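Local coordinates for replication protein (Sphinx1.76-related DNA, PDB 6H24), which probably initiates replication of plasmid DNA, this chain being the N-terminal winged-helix (WH1) domain of the longer initiator protein, at residues M11-S14 / Y15-A18; G38-A41 / N42-L45; A63-A66 / L67-C71. One frame throughout, in Å; residues are numbered along the deposited sequence.

Interaction 1: residues M11-S14 / Y15-A18; sequences MNAS and YNLA
Met-11 meets Tyr-15 through its carbonyl: O lies over the centre of the phenol ring, 3.9 Å above its plane. That same oxygen takes the hydroxyl of Ser-14 in a hydrogen bond, OG to Met-11 O 2.5 Å. One residue on, Asn-12 O receives only a weak bond from Tyr-15 N, while OD1 comes up to CE2 of the ring with the amide turned 83° from the ring plane. Ala-13 O is the acceptor for Asn-16 N at 3.0 Å, reached from above the carbonyl plane. Ser-14 then starts a type I beta turn: Leu-17 N donates to its O at 3.2 Å. With chi1 at 79°, the Ser-14 hydroxyl lies between backbone N and carbonyl carbon and is aimed back at Met-11 O; it also bonds to Gln-127 of helix 121-128. From the turn, the Leu-17 side chain packs on Trp-96 and on helix 19-34, whose N-cap is Ala-18. Bonds from i to i+3 carry the chain from helix 2-14 into the turn, and the serine hydroxyl, paired with both Met-11 O and Gln-127, ties this region to helix 121-128.

Interaction 2: residues G38-A41 / N42-L45; sequences GINA and NDPL
Asn-40 and its neighbours Asn-42 and Asp-43 form an Asx turn in the loop between helix 19-34 and strand 45-48, the first strand of the winged-helix sheet. Asn-40 carries the contact. Its chi1 of 59° tucks CG between the backbone N and carbonyl carbon, which turns the amide across the bend and not out of it. OD1 is then gripped by two backbone donors: Asn-42 N at 2.8 Å, lying in the carbonyl plane, and Asp-43 N at 2.9 Å, tilted somewhat out of that plane. The other end of the amide is used too. ND2 donates to Asp-43 OD2 at 3.0 Å with an almost straight N-H...O angle of 167°; the acceptor sits in the amide plane, yet the nitrogen approaches from above the carboxylate, since the two flat groups stand 80° apart. With both ends engaged, the amide can hardly flip or rotate. Replacing Asn-40 by an alanine is likely to leave the backbone N-H groups of Asn-42 and Asp-43 without their shared acceptor and set the Asp-43 carboxylate free to turn.

Beyond the turn the loop closes with an apolar touch. Leu-45 crosses Ile-39 at about a right angle, and its CD1 meets both CG1 and CG2 of the isoleucine. These two side chains also pack on Ala-32 of helix 19-34 and Phe-113 of strand 108-113, so they seat the loop on the core. At the bend, Ala-41 and Asn-42 pack on Asn-42 and Ala-41 of the second subunit. Inside the loop, water 1 accepts from Asn-40 N at 2.9 Å, with Asp-43 O 2.8 Å from the same water oxygen.

Interaction 3: residues A63-A66 / L67-C71; sequences AYQA and LKDAC
Regular alpha-helical bonding joins Ala-63 through Ala-66 to Leu-67 through Ala-70, each carbonyl accepting from the amide four residues on, with the Lys-68 N to Tyr-64 O bond, at 2.8 Å, nearly in line with the C=O.

The side chains of Tyr-64 and Lys-68 cross obliquely one turn apart. In both, CG lies anti to the backbone N (chi1 171° and -169°), which sends the extended lysine chain past the phenol end, its CD 3.8 Å from Tyr-64 OH. Their polar ends converge on Asp-104: Tyr-64 OH hydrogen-bonds to it and Lys-68 NZ forms a salt bridge. The ammonium also makes a cation-pi contact with Tyr-102.

Gln-65 bends at chi2, turning its amide onward, toward the next turn and Asp-69. NE2 makes a weak bond to Asp-69 OD2 at 3.3 Å, while OE1 accepts a hydrogen bond from water 2, 2.9 Å away. The same water accepts from Lys-68 NZ at 2.8 Å, so it bridges glutamine and lysine on the more exposed side.

In helix 60-75, which by order of helices and strands probably corresponds to the third helix (H3) of the winged-helix motif, small and apolar side chains meet the neighbours. Ala-63 and Leu-67 pack on Tyr-52 of helix 49-56, Ala-66 and Ala-70 on Val-20 of helix 19-34, and Cys-71 reaches Leu-24 of that helix and Val-109 and Ile-111 of strand 108-113.

From the N terminus the three contacts come strictly in series, none nested in or crossing another. Interaction 1 turns the chain from helix 2-14 into helix 19-34; after that helix, interaction 2 closes the loop that leads into strand 45-48. Interaction 3 closes no loop but lies within helix 60-75, after helix 49-56. Interactions 1 and 2 lie on opposite sides of the chain's centre, their own centres about 22 Å apart. No pair touches directly. Helix 19-34 is common ground: residues from all three contacts pack on it. Strand 108-113 receives side chains from interactions 2 and 3, while interaction 1 adds helix 121-128.

Interaction 1: residues M11-S14 / Y15-A18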
loop_
_atom_site.group_PDB
_atom_site.type_symbol
_atom_site.label_atom_id
_atom_site.label_comp_id
_atom_site.label_asym_id
_atom_site.label_seq_id
_atom_site.Cartn_x
_atom_site.Cartn_y
_atom_site.Cartn_z
ATOM N N MET A 11 -6.517 -4.847 15.474
ATOM C CA MET A 11 -6.398 -4.342 16.836
ATOM C C MET A 11 -5.203 -4.960 17.553
ATOM O O MET A 11 -4.477 -4.268 18.276
ATOM C CB MET A 11 -7.686 -4.619 17.616
ATOM C CG MET A 11 -8.928 -3.889 17.113
ATOM S SD MET A 11 -8.725 -2.098 16.941
ATOM C CE MET A 11 -8.777 -1.931 15.157
ATOM N N ASN A 12 -4.970 -6.261 17.358
ATOM C CA ASN A 12 -3.800 -6.883 17.962
ATOM C C ASN A 12 -2.523 -6.278 17.392
ATOM O O ASN A 12 -1.555 -6.042 18.125
ATOM C CB ASN A 12 -3.832 -8.393 17.741
ATOM C CG ASN A 12 -4.666 -9.115 18.784
ATOM O OD1 ASN A 12 -4.409 -9.009 19.982
ATOM N ND2 ASN A 12 -5.664 -9.863 18.330
ATOM N N ALA A 13 -2.502 -6.019 16.083
ATOM C CA ALA A 13 -1.336 -5.384 15.476
ATOM C C ALA A 13 -1.165 -3.947 15.958
ATOM O O ALA A 13 -0.036 -3.442 16.023
ATOM C CB ALA A 13 -1.459 -5.429 13.951
ATOM N N SER A 14 -2.262 -3.280 16.313
ATOM C CA SER A 14 -2.190 -1.884 16.737
ATOM C C SER A 14 -1.328 -1.695 17.978
ATOM O O SER A 14 -0.753 -0.617 18.169
ATOM C CB SER A 14 -3.606 -1.349 16.976
ATOM O OG SER A 14 -4.126 -1.754 18.231
ATOM N N TYR A 15 -1.222 -2.717 18.835
ATOM C CA TYR A 15 -0.392 -2.610 20.028
ATOM C C TYR A 15 1.076 -2.377 19.699
ATOM O O TYR A 15 1.831 -1.941 20.577
ATOM C CB TYR A 15 -0.496 -3.872 20.886
ATOM C CG TYR A 15 -1.867 -4.193 21.440
ATOM C CD1 TYR A 15 -2.787 -3.192 21.730
ATOM C CD2 TYR A 15 -2.233 -5.508 21.691
ATOM C CE1 TYR A 15 -4.039 -3.499 22.250
ATOM C CE2 TYR A 15 -3.475 -5.824 22.205
ATOM C CZ TYR A 15 -4.375 -4.819 22.483
ATOM O OH TYR A 15 -5.610 -5.148 22.997
ATOM N N ASN A 16 1.503 -2.686 18.477
ATOM C CA ASN A 16 2.912 -2.555 18.126
ATOM C C ASN A 16 3.278 -1.136 17.722
ATOM O O ASN A 16 4.466 -0.793 17.717
ATOM C CB ASN A 16 3.259 -3.483 16.961
ATOM C CG ASN A 16 2.830 -4.910 17.202
ATOM O OD1 ASN A 16 2.916 -5.418 18.318
ATOM N ND2 ASN A 16 2.357 -5.567 16.149
ATOM N N LEU A 17 2.294 -0.313 17.373
ATOM C CA LEU A 17 2.581 1.044 16.944
ATOM C C LEU A 17 3.074 1.867 18.126
ATOM O O LEU A 17 2.528 1.789 19.228
ATOM C CB LEU A 17 1.328 1.702 16.365
ATOM C CG LEU A 17 1.006 1.474 14.892
ATOM C CD1 LEU A 17 0.991 -0.011 14.560
ATOM C CD2 LEU A 17 -0.317 2.147 14.544
ATOM N N ALA A 18 4.091 2.687 17.884
ATOM C CA ALA A 18 4.498 3.681 18.864
ATOM C C ALA A 18 3.415 4.743 19.040
ATOM O O ALA A 18 2.538 4.926 18.187
ATOM C CB ALA A 18 5.816 4.335 18.442
#

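Interaction 2: residues G38-A41 / N42-L45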
loop_
_atom_site.group_PDB
_atom_site.type_symbol
_atom_site.label_atom_id
_atom_site.label_comp_id
_atom_site.label_asym_id
_atom_site.label_seq_id
_atom_site.Cartn_x
_atom_site.Cartn_y
_atom_site.Cartn_z
ATOM N N GLY A 38 -13.105 13.037 3.064
ATOM C CA GLY A 38 -13.342 11.671 3.470
ATOM C C GLY A 38 -12.062 10.859 3.474
ATOM O O GLY A 38 -11.012 11.292 2.997
ATOM N N ILE A 39 -12.164 9.653 4.018
ATOM C CA ILE A 39 -11.029 8.740 4.118
ATOM C C ILE A 39 -11.287 7.546 3.212
ATOM O O ILE A 39 -12.291 6.838 3.366
ATOM C CB ILE A 39 -10.773 8.311 5.568
ATOM C CG1 ILE A 39 -10.458 9.562 6.401
ATOM C CG2 ILE A 39 -9.617 7.316 5.653
ATOM C CD1 ILE A 39 -10.161 9.290 7.845
ATOM N N ASN A 40 -10.380 7.330 2.262
ATOM C CA ASN A 40 -10.515 6.253 1.295
ATOM C C ASN A 40 -9.114 5.809 0.881
ATOM O O ASN A 40 -8.110 6.359 1.335
ATOM C CB ASN A 40 -11.359 6.695 0.091
ATOM C CG ASN A 40 -10.764 7.896 -0.625
ATOM O OD1 ASN A 40 -9.684 7.809 -1.190
ATOM N ND2 ASN A 40 -11.480 9.020 -0.613
ATOM N N ALA A 41 -9.055 4.797 0.020
ATOM C CA ALA A 41 -7.779 4.192 -0.348
ATOM C C ALA A 41 -7.061 4.925 -1.474
ATOM O O ALA A 41 -6.009 4.459 -1.914
ATOM C CB ALA A 41 -7.992 2.728 -0.754
ATOM N N ASN A 42 -7.593 6.052 -1.942
ATOM C CA ASN A 42 -6.990 6.794 -3.039
ATOM C C ASN A 42 -6.438 8.161 -2.664
ATOM O O ASN A 42 -5.422 8.569 -3.230
ATOM C CB ASN A 42 -8.018 6.991 -4.164
ATOM C CG ASN A 42 -7.922 5.930 -5.225
ATOM O OD1 ASN A 42 -7.075 6.004 -6.115
ATOM N ND2 ASN A 42 -8.773 4.917 -5.126
ATOM N N ASP A 43 -7.061 8.865 -1.734
ATOM C CA ASP A 43 -6.788 10.292 -1.580
ATOM C C ASP A 43 -5.844 10.538 -0.418
ATOM O O ASP A 43 -6.105 10.050 0.691
ATOM C CB ASP A 43 -8.093 11.053 -1.341
ATOM C CG ASP A 43 -9.049 10.959 -2.513
ATOM O OD1 ASP A 43 -8.592 10.655 -3.633
ATOM O OD2 ASP A 43 -10.260 11.180 -2.306
ATOM N N PRO A 44 -4.763 11.299 -0.601
ATOM C CA PRO A 44 -3.879 11.578 0.532
ATOM C C PRO A 44 -4.548 12.424 1.595
ATOM O O PRO A 44 -5.345 13.322 1.307
ATOM C CB PRO A 44 -2.706 12.343 -0.099
ATOM C CG PRO A 44 -2.732 11.979 -1.520
ATOM C CD PRO A 44 -4.182 11.787 -1.866
ATOM N N LEU A 45 -4.167 12.142 2.831
ATOM C CA LEU A 45 -4.616 12.875 4.005
ATOM C C LEU A 45 -3.441 13.676 4.543
ATOM O O LEU A 45 -2.358 13.124 4.747
ATOM C CB LEU A 45 -5.130 11.910 5.065
ATOM C CG LEU A 45 -6.320 11.056 4.643
ATOM C CD1 LEU A 45 -6.597 9.988 5.669
ATOM C CD2 LEU A 45 -7.527 11.950 4.470
HETATM O O HOH W 1 -8.530 9.570 2.051
#

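Interaction 3: residues A63-A66 / L67-C71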
loop_
_atom_site.group_PDB
_atom_site.type_symbol
_atom_site.label_atom_id
_atom_site.label_comp_id
_atom_site.label_asym_id
_atom_site.label_seq_id
_atom_site.Cartn_x
_atom_site.Cartn_y
_atom_site.Cartn_z
ATOM N N ALA A 63 8.341 18.347 16.739
ATOM C CA ALA A 63 7.049 17.774 16.376
ATOM C C ALA A 63 7.048 17.299 14.930
ATOM O O ALA A 63 6.618 16.178 14.637
ATOM C CB ALA A 63 5.936 18.799 16.602
ATOM N N TYR A 64 7.551 18.123 14.010
ATOM C CA TYR A 64 7.542 17.726 12.608
ATOM C C TYR A 64 8.430 16.508 12.371
ATOM O O TYR A 64 8.012 15.544 11.726
ATOM C CB TYR A 64 7.975 18.882 11.716
ATOM C CG TYR A 64 8.188 18.464 10.277
ATOM C CD1 TYR A 64 7.148 17.948 9.524
ATOM C CD2 TYR A 64 9.437 18.567 9.683
ATOM C CE1 TYR A 64 7.342 17.559 8.207
ATOM C CE2 TYR A 64 9.643 18.183 8.367
ATOM C CZ TYR A 64 8.588 17.677 7.635
ATOM O OH TYR A 64 8.778 17.292 6.329
ATOM N N GLN A 65 9.663 16.527 12.892
ATOM C CA GLN A 65 10.541 15.376 12.702
ATOM C C GLN A 65 9.913 14.110 13.273
ATOM O O GLN A 65 10.034 13.026 12.689
ATOM C CB GLN A 65 11.904 15.630 13.343
ATOM C CG GLN A 65 12.952 14.586 12.976
ATOM C CD GLN A 65 13.309 14.620 11.493
ATOM O OE1 GLN A 65 13.616 15.678 10.941
ATOM N NE2 GLN A 65 13.256 13.467 10.845
ATOM N N ALA A 66 9.243 14.225 14.426
ATOM C CA ALA A 66 8.571 13.071 15.011
ATOM C C ALA A 66 7.523 12.506 14.063
ATOM O O ALA A 66 7.435 11.286 13.880
ATOM C CB ALA A 66 7.918 13.469 16.337
ATOM N N LEU A 67 6.734 13.378 13.438
ATOM C CA LEU A 67 5.746 12.925 12.466
ATOM C C LEU A 67 6.412 12.310 11.242
ATOM O O LEU A 67 5.982 11.259 10.750
ATOM C CB LEU A 67 4.875 14.100 12.041
ATOM C CG LEU A 67 3.888 14.670 13.049
ATOM C CD1 LEU A 67 3.225 15.852 12.387
ATOM C CD2 LEU A 67 2.872 13.625 13.476
ATOM N N LYS A 68 7.467 12.950 10.741
ATOM C CA LYS A 68 8.190 12.422 9.591
ATOM C C LYS A 68 8.708 11.020 9.875
ATOM O O LYS A 68 8.563 10.107 9.050
ATOM C CB LYS A 68 9.332 13.382 9.259
ATOM C CG LYS A 68 10.045 13.152 7.959
ATOM C CD LYS A 68 10.846 14.397 7.627
ATOM C CE LYS A 68 11.913 14.109 6.599
ATOM N NZ LYS A 68 12.810 15.277 6.363
ATOM N N ASP A 69 9.309 10.827 11.052
ATOM C CA ASP A 69 9.817 9.514 11.432
ATOM C C ASP A 69 8.689 8.516 11.678
ATOM O O ASP A 69 8.839 7.327 11.383
ATOM C CB ASP A 69 10.708 9.637 12.670
ATOM C CG ASP A 69 12.037 10.304 12.365
ATOM O OD1 ASP A 69 12.613 10.928 13.279
ATOM O OD2 ASP A 69 12.486 10.231 11.204
ATOM N N ALA A 70 7.563 8.971 12.242
ATOM C CA ALA A 70 6.430 8.075 12.467
ATOM C C ALA A 70 5.857 7.561 11.150
ATOM O O ALA A 70 5.436 6.400 11.058
ATOM C CB ALA A 70 5.342 8.794 13.261
ATOM N N CYS A 71 5.824 8.414 10.123
ATOM C CA CYS A 71 5.375 7.975 8.803
ATOM C C CYS A 71 6.203 6.798 8.310
ATOM O O CYS A 71 5.659 5.789 7.844
ATOM C CB CYS A 71 5.460 9.135 7.810
ATOM S SG CYS A 71 4.117 10.341 7.975
HETATM O O HOH W 2 13.720 17.025 8.411
#